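Local coordinates for metallo-beta-lactamase domain-containing protein (Enterococcus faecalis, PDB 2AZ4) that is of uncertain function but carries two zinc ions in a metallo-beta-lactamase fold and may act as an RNA-binding, metal-dependent exonuclease, at residues Leu44-Asp49 and Asn57-Glu62; Ala174-Thr179 and Leu201-Lys206; Ala263-Phe268 and Ala286-Glu291. All coordinates share one frame; numbering follows the deposited sequence.

Contact 1: Leu44-Asp49 and Asn57-Glu62; sequences LDLPDD and NRLVPE
L46 carries this contact, setting both methyls against N57 and one of them also against L59. CD2 lies across the side-chain amide of N57, 3.3 Å from ND2 and 3.4 Å from CG, with OD1 scarcely farther off, so the methyl lies over the amide as a whole and is not aimed at one atom. CD1, which also borders the N57 amide at ND2 (3.6 Å), reaches the tip of L59, where the two CD1 methyls of L46 and L59 come end to end at 3.4 Å, closer than ordinary van der Waals packing. Both leucines have CG beside the backbone N and an extended second torsion (chi2 -167° in L46, 165° in L59), which stretches each side chain toward the other. L44 adds a looser touch, its CD2 standing 4.2 Å from N57 OD1. No hydrogen bond joins 44-49 to 57-62. The polar end of N57 is held within its own side of the contact: ND2 donates to the backbone O of T53, one helical turn back, which fixes the amide that L46 covers. N57 and L59 follow helix 51-56, which closes in a Schellman motif. R58, at positive phi, is its C-prime residue, with the backbone N of L59 bonded to L54 O and that of R58 to I55 O. This turn presents N57 and L59 together to the preceding loop. At the front of the same helix, D48 OD1 accepts from H50 N and pairs with T53 OG1. The side chain of L59 lies about 11 Å from that of the zinc ligand D96.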
loop_
_atom_site.group_PDB
_atom_site.type_symbol
_atom_site.label_atom_id
_atom_site.label_comp_id
_atom_site.label_asym_id
_atom_site.label_seq_id
_atom_site.Cartn_x
_atom_site.Cartn_y
_atom_site.Cartn_z
ATOM N N LEU A 44 7.057 -1.889 20.886
ATOM C CA LEU A 44 7.474 -3.263 21.093
ATOM C C LEU A 44 8.680 -3.568 20.216
ATOM O O LEU A 44 8.726 -3.185 19.038
ATOM C CB LEU A 44 6.336 -4.219 20.728
ATOM C CG LEU A 44 5.578 -5.057 21.765
ATOM C CD1 LEU A 44 5.323 -4.337 23.096
ATOM C CD2 LEU A 44 4.266 -5.565 21.152
ATOM N N ASP A 45 9.670 -4.237 20.794
ATOM C CA ASP A 45 10.793 -4.725 19.998
ATOM C C ASP A 45 10.831 -6.228 20.150
ATOM O O ASP A 45 10.756 -6.748 21.262
ATOM C CB ASP A 45 12.104 -4.052 20.415
ATOM C CG ASP A 45 12.150 -2.573 20.027
ATOM O OD1 ASP A 45 12.045 -2.258 18.810
ATOM O OD2 ASP A 45 12.286 -1.725 20.942
ATOM N N LEU A 46 10.881 -6.911 19.018
ATOM C CA LEU A 46 10.855 -8.356 18.967
ATOM C C LEU A 46 12.113 -8.847 18.278
ATOM O O LEU A 46 12.583 -8.187 17.361
ATOM C CB LEU A 46 9.632 -8.823 18.183
ATOM C CG LEU A 46 8.236 -8.421 18.685
ATOM C CD1 LEU A 46 7.214 -9.259 17.955
ATOM C CD2 LEU A 46 8.094 -8.597 20.198
ATOM N N PRO A 47 12.664 -9.999 18.724
ATOM C CA PRO A 47 13.921 -10.495 18.170
ATOM C C PRO A 47 13.792 -11.139 16.790
ATOM O O PRO A 47 14.812 -11.360 16.124
ATOM C CB PRO A 47 14.363 -11.545 19.195
ATOM C CG PRO A 47 13.097 -12.057 19.784
ATOM C CD PRO A 47 12.161 -10.873 19.806
ATOM N N ASP A 48 12.560 -11.443 16.373
ATOM C CA ASP A 48 12.302 -12.194 15.129
ATOM C C ASP A 48 10.829 -12.093 14.683
ATOM O O ASP A 48 9.993 -11.555 15.413
ATOM C CB ASP A 48 12.725 -13.667 15.281
ATOM C CG ASP A 48 11.923 -14.414 16.334
ATOM O OD1 ASP A 48 10.696 -14.603 16.164
ATOM O OD2 ASP A 48 12.518 -14.849 17.346
ATOM N N ASP A 49 10.539 -12.601 13.483
ATOM C CA ASP A 49 9.185 -12.642 12.908
ATOM C C ASP A 49 8.644 -14.063 12.812
ATOM O O ASP A 49 7.714 -14.338 12.035
ATOM C CB ASP A 49 9.188 -12.043 11.508
ATOM C CG ASP A 49 9.128 -10.512 11.505
ATOM O OD1 ASP A 49 8.548 -9.905 12.422
ATOM O OD2 ASP A 49 9.639 -9.904 10.548
ATOM N N ASN A 57 2.804 -12.042 20.635
ATOM C CA ASN A 57 2.765 -10.595 20.768
ATOM C C ASN A 57 1.541 -9.963 20.142
ATOM O O ASN A 57 1.451 -8.734 20.034
ATOM C CB ASN A 57 4.055 -9.995 20.218
ATOM C CG ASN A 57 5.209 -10.171 21.176
ATOM O OD1 ASN A 57 5.278 -9.486 22.193
ATOM N ND2 ASN A 57 6.112 -11.110 20.873
ATOM N N ARG A 58 0.604 -10.810 19.724
ATOM C CA ARG A 58 -0.665 -10.356 19.170
ATOM C C ARG A 58 -0.509 -9.521 17.899
ATOM O O ARG A 58 -1.376 -8.703 17.586
ATOM C CB ARG A 58 -1.428 -9.554 20.232
ATOM C CG ARG A 58 -2.911 -9.680 20.222
ATOM C CD ARG A 58 -3.501 -8.282 20.446
ATOM N NE ARG A 58 -4.561 -8.257 21.445
ATOM C CZ ARG A 58 -5.254 -7.167 21.767
ATOM N NH1 ARG A 58 -4.996 -5.998 21.179
ATOM N NH2 ARG A 58 -6.204 -7.251 22.674
ATOM N N LEU A 59 0.575 -9.725 17.146
ATOM C CA LEU A 59 0.737 -8.965 15.906
ATOM C C LEU A 59 0.014 -9.626 14.727
ATOM O O LEU A 59 -0.308 -8.979 13.730
ATOM C CB LEU A 59 2.215 -8.691 15.612
ATOM C CG LEU A 59 2.877 -7.979 16.780
ATOM C CD1 LEU A 59 4.373 -8.064 16.615
ATOM C CD2 LEU A 59 2.422 -6.499 16.852
ATOM N N VAL A 60 -0.250 -10.923 14.859
ATOM C CA VAL A 60 -1.055 -11.632 13.878
ATOM C C VAL A 60 -2.106 -12.391 14.682
ATOM O O VAL A 60 -1.882 -12.673 15.858
ATOM C CB VAL A 60 -0.191 -12.603 12.985
ATOM C CG1 VAL A 60 0.963 -11.869 12.377
ATOM C CG2 VAL A 60 0.333 -13.798 13.786
ATOM N N PRO A 61 -3.258 -12.714 14.062
ATOM C CA PRO A 61 -4.273 -13.426 14.831
ATOM C C PRO A 61 -4.048 -14.937 14.857
ATOM O O PRO A 61 -3.377 -15.477 13.976
ATOM C CB PRO A 61 -5.561 -13.099 14.064
ATOM C CG PRO A 61 -5.115 -13.006 12.625
ATOM C CD PRO A 61 -3.700 -12.433 12.677
ATOM N N GLU A 62 -4.633 -15.604 15.857
ATOM C CA GLU A 62 -4.764 -17.055 15.891
ATOM C C GLU A 62 -5.771 -17.462 14.843
ATOM O O GLU A 62 -6.902 -16.971 14.854
ATOM C CB GLU A 62 -5.292 -17.498 17.263
ATOM C CG GLU A 62 -4.340 -17.247 18.406
ATOM C CD GLU A 62 -3.550 -18.503 18.833
ATOM O OE1 GLU A 62 -2.936 -18.451 19.920
ATOM O OE2 GLU A 62 -3.536 -19.534 18.113
#

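Contact 2: Ala174-Thr179 and Leu201-Lys206; sequences ALLIRT and LAFCEK
F203 and L176 are brought together by different first torsions: the phenylalanine has CG anti to its backbone N (chi1 155°), which swings the ring out from the helix toward the strand, whereas L176 keeps CG beside its N (chi1 -59°) and spreads its two methyls toward the helix. The closest touch is F203 CE1 to A174 CB, 3.4 Å. L176 CD2 approaches the same ring atom, F203 CE1, at 4.1 Å, and both aliphatic groups come in obliquely. The other methyl of the leucine packs on the base of the lysine, L176 CD1 to K206 CB at 3.7 Å, the two side chains crossing at about a right angle. Beyond that point K206 leaves the apolar patch, bends at its last torsion and ends in a salt bridge with E161. Farther along the strand R178 makes a cation-pi contact with F183, and a water in the guanidinium plane takes a weak bond from R178 NH2 and donates to K206 O. Strand and helix segments run nearly parallel, 12° apart with axes 10.1 Å from each other, consistent with the helix layer over a sheet in the alpha-beta/beta-alpha sandwich of the metallo-beta-lactamase fold. Strand 173-179 lies between strands 158-164 and 182-186, whose V163 and T185 also touch F203, and C204 of helix 197-207 packs on helix 385-395.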
loop_
_atom_site.group_PDB
_atom_site.type_symbol
_atom_site.label_atom_id
_atom_site.label_comp_id
_atom_site.label_asym_id
_atom_site.label_seq_id
_atom_site.Cartn_x
_atom_site.Cartn_y
_atom_site.Cartn_z
ATOM N N ALA A 174 -10.784 -2.671 -3.933
ATOM C CA ALA A 174 -11.780 -2.883 -2.892
ATOM C C ALA A 174 -12.503 -4.189 -3.226
ATOM O O ALA A 174 -12.395 -4.712 -4.356
ATOM C CB ALA A 174 -12.768 -1.719 -2.872
ATOM N N LEU A 175 -13.214 -4.750 -2.254
ATOM C CA LEU A 175 -13.878 -6.031 -2.483
ATOM C C LEU A 175 -15.369 -5.833 -2.300
ATOM O O LEU A 175 -15.794 -5.187 -1.327
ATOM C CB LEU A 175 -13.357 -7.101 -1.511
ATOM C CG LEU A 175 -11.834 -7.310 -1.404
ATOM C CD1 LEU A 175 -11.563 -8.378 -0.368
ATOM C CD2 LEU A 175 -11.209 -7.727 -2.777
ATOM N N LEU A 176 -16.156 -6.350 -3.247
ATOM C CA LEU A 176 -17.597 -6.404 -3.084
ATOM C C LEU A 176 -17.919 -7.868 -2.877
ATOM O O LEU A 176 -17.650 -8.698 -3.749
ATOM C CB LEU A 176 -18.344 -5.887 -4.313
ATOM C CG LEU A 176 -18.126 -4.464 -4.817
ATOM C CD1 LEU A 176 -19.075 -4.265 -5.963
ATOM C CD2 LEU A 176 -18.397 -3.463 -3.761
ATOM N N ILE A 177 -18.492 -8.174 -1.724
ATOM C CA ILE A 177 -18.661 -9.563 -1.288
ATOM C C ILE A 177 -20.136 -9.966 -1.187
ATOM O O ILE A 177 -20.899 -9.333 -0.476
ATOM C CB ILE A 177 -17.931 -9.772 0.067
ATOM C CG1 ILE A 177 -16.433 -9.487 -0.099
ATOM C CG2 ILE A 177 -18.146 -11.212 0.627
ATOM C CD1 ILE A 177 -15.773 -8.882 1.165
ATOM N N ARG A 178 -20.533 -11.016 -1.896
ATOM C CA ARG A 178 -21.910 -11.463 -1.805
ATOM C C ARG A 178 -22.031 -12.916 -1.372
ATOM O O ARG A 178 -21.292 -13.778 -1.857
ATOM C CB ARG A 178 -22.651 -11.223 -3.129
ATOM C CG ARG A 178 -22.884 -9.743 -3.382
ATOM C CD ARG A 178 -23.585 -9.552 -4.694
ATOM N NE ARG A 178 -23.037 -8.435 -5.454
ATOM C CZ ARG A 178 -23.555 -7.211 -5.492
ATOM N NH1 ARG A 178 -24.645 -6.913 -4.793
ATOM N NH2 ARG A 178 -22.966 -6.281 -6.231
ATOM N N THR A 179 -22.932 -13.153 -0.420
ATOM C CA THR A 179 -23.506 -14.482 -0.168
ATOM C C THR A 179 -24.970 -14.398 -0.631
ATOM O O THR A 179 -25.453 -13.295 -0.934
ATOM C CB THR A 179 -23.412 -14.866 1.312
ATOM O OG1 THR A 179 -24.166 -13.942 2.107
ATOM C CG2 THR A 179 -21.962 -14.826 1.783
ATOM N N LEU A 201 -14.861 6.663 -7.669
ATOM C CA LEU A 201 -16.260 6.997 -7.974
ATOM C C LEU A 201 -17.044 5.796 -8.508
ATOM O O LEU A 201 -18.144 5.533 -8.029
ATOM C CB LEU A 201 -16.354 8.156 -8.966
ATOM C CG LEU A 201 -15.883 9.505 -8.411
ATOM C CD1 LEU A 201 -16.127 10.593 -9.468
ATOM C CD2 LEU A 201 -16.613 9.859 -7.104
ATOM N N ALA A 202 -16.482 5.088 -9.491
ATOM C CA ALA A 202 -17.103 3.884 -10.036
ATOM C C ALA A 202 -17.285 2.812 -8.968
ATOM O O ALA A 202 -18.266 2.058 -9.003
ATOM C CB ALA A 202 -16.301 3.344 -11.206
ATOM N N PHE A 203 -16.362 2.750 -8.013
ATOM C CA PHE A 203 -16.465 1.805 -6.912
ATOM C C PHE A 203 -17.678 2.127 -6.026
ATOM O O PHE A 203 -18.412 1.236 -5.623
ATOM C CB PHE A 203 -15.178 1.833 -6.060
ATOM C CG PHE A 203 -15.386 1.388 -4.644
ATOM C CD1 PHE A 203 -15.646 0.049 -4.351
ATOM C CD2 PHE A 203 -15.352 2.310 -3.603
ATOM C CE1 PHE A 203 -15.859 -0.368 -3.026
ATOM C CE2 PHE A 203 -15.568 1.913 -2.288
ATOM C CZ PHE A 203 -15.818 0.561 -2.004
ATOM N N CYS A 204 -17.839 3.406 -5.687
ATOM C CA CYS A 204 -18.950 3.858 -4.842
ATOM C C CYS A 204 -20.308 3.495 -5.466
ATOM O O CYS A 204 -21.228 3.057 -4.764
ATOM C CB CYS A 204 -18.856 5.367 -4.629
ATOM S SG CYS A 204 -17.544 5.910 -3.542
ATOM N N GLU A 205 -20.409 3.651 -6.787
ATOM C CA GLU A 205 -21.609 3.265 -7.540
ATOM C C GLU A 205 -21.897 1.764 -7.483
ATOM O O GLU A 205 -23.062 1.344 -7.405
ATOM C CB GLU A 205 -21.495 3.705 -8.995
ATOM C CG GLU A 205 -22.694 3.312 -9.880
ATOM C CD GLU A 205 -24.033 3.827 -9.315
ATOM O OE1 GLU A 205 -24.267 5.062 -9.395
ATOM O OE2 GLU A 205 -24.840 3.003 -8.783
ATOM N N LYS A 206 -20.848 0.955 -7.562
ATOM C CA LYS A 206 -20.998 -0.491 -7.420
ATOM C C LYS A 206 -21.349 -0.850 -5.976
ATOM O O LYS A 206 -22.051 -1.836 -5.718
ATOM C CB LYS A 206 -19.710 -1.186 -7.836
ATOM C CG LYS A 206 -19.460 -1.211 -9.330
ATOM C CD LYS A 206 -18.256 -2.129 -9.650
ATOM C CE LYS A 206 -18.248 -2.576 -11.092
ATOM N NZ LYS A 206 -19.070 -3.801 -11.336
HETATM O O HOH W 1 -22.437 -3.854 -7.200
#

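Contact 3: Ala263-Phe268 and Ala286-Glu291; sequences ANVERF and AALLLE
V265 meets L288 and L289 mainly through methyl groups, and no flat group stands between them: the amide of N264 and the guanidinium of R267 are engaged with other parts of the chain, and the ring of F268 leads away to touch M285. The two branches of V265 divide the work. CG1, anti to the backbone N (chi1 -163°), packs on L289 CD1 at 3.7 Å, while CG2 meets L288 CD2 at 4.1 Å. L289 starts out to one side of its helix, but with its own CG anti to the backbone N (chi1 -165°) the end returns toward V265, and the two side chains slide past each other in opposite directions. Its CD1 also comes within 4.0 Å of V265 O, so part of the leucine rests on the main chain of the first helical residue. L288 crosses V265 obliquely at the CG2 branch, completing a small, buried joint of apolar side chains. What positions V265 is the start of its helix. N264, the central residue of an inverse gamma turn, is the N-cap, and its OD1 accepts a weak capping bond from R267 N (3.3 Å, 148° at the hydrogen). The side-chain amide of N264 is fixed further: OD1 bonds to H195 NE2 and ND2 to E237. E237 takes N264 ND2 on one carboxylate oxygen and R267 NE on the other, while R267 also bridges to D349, which ties the helix start into a polar network. I119 of helix 114-123 and F293 add to the packing round V265, whose side chain is about 9 Å from that of the zinc ligand H94. The contact thus joins the beginning of helix 265-274 to helix 283-293 within the six-stranded parallel alpha/beta domain, consistent with the beta-CASP region of metallo-beta-lactamase nucleases.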
loop_
_atom_site.group_PDB
_atom_site.type_symbol
_atom_site.label_atom_id
_atom_site.label_comp_id
_atom_site.label_asym_id
_atom_site.label_seq_id
_atom_site.Cartn_x
_atom_site.Cartn_y
_atom_site.Cartn_z
ATOM N N ALA A 263 5.882 1.615 -5.014
ATOM C CA ALA A 263 4.510 1.185 -5.299
ATOM C C ALA A 263 3.674 2.263 -6.017
ATOM O O ALA A 263 2.681 1.938 -6.670
ATOM C CB ALA A 263 3.808 0.685 -4.021
ATOM N N ASN A 264 4.079 3.530 -5.909
ATOM C CA ASN A 264 3.391 4.612 -6.647
ATOM C C ASN A 264 3.926 4.778 -8.060
ATOM O O ASN A 264 4.498 5.819 -8.424
ATOM C CB ASN A 264 3.447 5.951 -5.890
ATOM C CG ASN A 264 2.324 6.874 -6.286
ATOM O OD1 ASN A 264 1.732 6.731 -7.365
ATOM N ND2 ASN A 264 2.010 7.833 -5.416
ATOM N N VAL A 265 3.711 3.752 -8.879
ATOM C CA VAL A 265 4.330 3.682 -10.200
ATOM C C VAL A 265 3.808 4.801 -11.099
ATOM O O VAL A 265 4.549 5.355 -11.899
ATOM C CB VAL A 265 4.101 2.322 -10.868
ATOM C CG1 VAL A 265 5.083 2.145 -12.002
ATOM C CG2 VAL A 265 4.345 1.181 -9.875
ATOM N N GLU A 266 2.531 5.142 -10.944
ATOM C CA GLU A 266 1.933 6.189 -11.773
ATOM C C GLU A 266 2.484 7.573 -11.508
ATOM O O GLU A 266 2.498 8.399 -12.414
ATOM C CB GLU A 266 0.416 6.213 -11.617
ATOM C CG GLU A 266 -0.318 5.244 -12.510
ATOM C CD GLU A 266 -1.795 5.608 -12.622
ATOM O OE1 GLU A 266 -2.134 6.514 -13.421
ATOM O OE2 GLU A 266 -2.598 5.017 -11.878
ATOM N N ARG A 267 2.888 7.855 -10.269
ATOM C CA ARG A 267 3.553 9.121 -9.994
ATOM C C ARG A 267 4.873 9.182 -10.772
ATOM O O ARG A 267 5.166 10.189 -11.409
ATOM C CB ARG A 267 3.789 9.352 -8.493
ATOM C CG ARG A 267 4.492 10.681 -8.193
ATOM C CD ARG A 267 4.678 10.980 -6.691
ATOM N NE ARG A 267 3.406 10.996 -5.962
ATOM C CZ ARG A 267 3.306 11.115 -4.637
ATOM N NH1 ARG A 267 4.404 11.266 -3.902
ATOM N NH2 ARG A 267 2.112 11.079 -4.043
ATOM N N PHE A 268 5.664 8.107 -10.732
ATOM C CA PHE A 268 6.902 8.061 -11.539
ATOM C C PHE A 268 6.619 8.250 -13.019
ATOM O O PHE A 268 7.249 9.095 -13.671
ATOM C CB PHE A 268 7.668 6.771 -11.292
ATOM C CG PHE A 268 8.404 6.759 -9.995
ATOM C CD1 PHE A 268 9.717 7.276 -9.915
ATOM C CD2 PHE A 268 7.796 6.262 -8.831
ATOM C CE1 PHE A 268 10.428 7.257 -8.704
ATOM C CE2 PHE A 268 8.497 6.254 -7.603
ATOM C CZ PHE A 268 9.818 6.744 -7.537
ATOM N N ALA A 286 13.157 1.656 -12.840
ATOM C CA ALA A 286 12.993 1.627 -14.289
ATOM C C ALA A 286 12.427 0.292 -14.735
ATOM O O ALA A 286 11.536 0.237 -15.583
ATOM C CB ALA A 286 14.331 1.903 -14.991
ATOM N N ALA A 287 12.937 -0.788 -14.160
ATOM C CA ALA A 287 12.504 -2.123 -14.552
ATOM C C ALA A 287 11.032 -2.377 -14.219
ATOM O O ALA A 287 10.308 -2.973 -15.026
ATOM C CB ALA A 287 13.389 -3.188 -13.906
ATOM N N LEU A 288 10.616 -1.960 -13.018
ATOM C CA LEU A 288 9.209 -2.019 -12.589
ATOM C C LEU A 288 8.303 -1.227 -13.543
ATOM O O LEU A 288 7.222 -1.676 -13.934
ATOM C CB LEU A 288 9.049 -1.460 -11.158
ATOM C CG LEU A 288 7.650 -1.598 -10.516
ATOM C CD1 LEU A 288 7.092 -3.049 -10.599
ATOM C CD2 LEU A 288 7.695 -1.098 -9.064
ATOM N N LEU A 289 8.753 -0.034 -13.903
ATOM C CA LEU A 289 8.009 0.806 -14.831
ATOM C C LEU A 289 7.815 0.133 -16.178
ATOM O O LEU A 289 6.741 0.246 -16.819
ATOM C CB LEU A 289 8.774 2.093 -15.049
ATOM C CG LEU A 289 7.970 3.188 -15.703
ATOM C CD1 LEU A 289 7.074 3.833 -14.671
ATOM C CD2 LEU A 289 8.935 4.193 -16.238
ATOM N N LEU A 290 8.870 -0.541 -16.620
ATOM C CA LEU A 290 8.862 -1.246 -17.892
ATOM C C LEU A 290 7.883 -2.405 -17.776
ATOM O O LEU A 290 7.075 -2.621 -18.660
ATOM C CB LEU A 290 10.269 -1.746 -18.255
ATOM C CG LEU A 290 10.438 -2.650 -19.493
ATOM C CD1 LEU A 290 9.941 -1.960 -20.782
ATOM C CD2 LEU A 290 11.893 -3.093 -19.637
ATOM N N GLU A 291 7.932 -3.115 -16.654
ATOM C CA GLU A 291 7.076 -4.278 -16.455
ATOM C C GLU A 291 5.582 -3.919 -16.421
ATOM O O GLU A 291 4.770 -4.550 -17.097
ATOM C CB GLU A 291 7.473 -5.013 -15.170
ATOM C CG GLU A 291 6.731 -6.323 -15.017
ATOM C CD GLU A 291 6.973 -6.974 -13.683
ATOM O OE1 GLU A 291 7.810 -6.449 -12.921
ATOM O OE2 GLU A 291 6.318 -8.004 -13.396
#

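How the contacts relate
Contacts 2 and 3 are buried, whereas contact 1 is only partly so and joins loops flanking a short helix. The three share no helix or strand, and none touches another; the nearest atoms of contacts 2 and 3 are about 13 Å apart. None has a direct hydrogen bond across it. In contact 1 an amide takes part in the packing, contact 2 pairs an aromatic ring and a lysine stem with a strand, and contact 3 uses aliphatic branches between helices. Contact 2 belongs to the metallo-beta-lactamase fold, contact 1 to loops between strands 30-34 and 85-89 of its other mixed sheet, and contact 3 to the parallel-sheet region, probably the beta-CASP part.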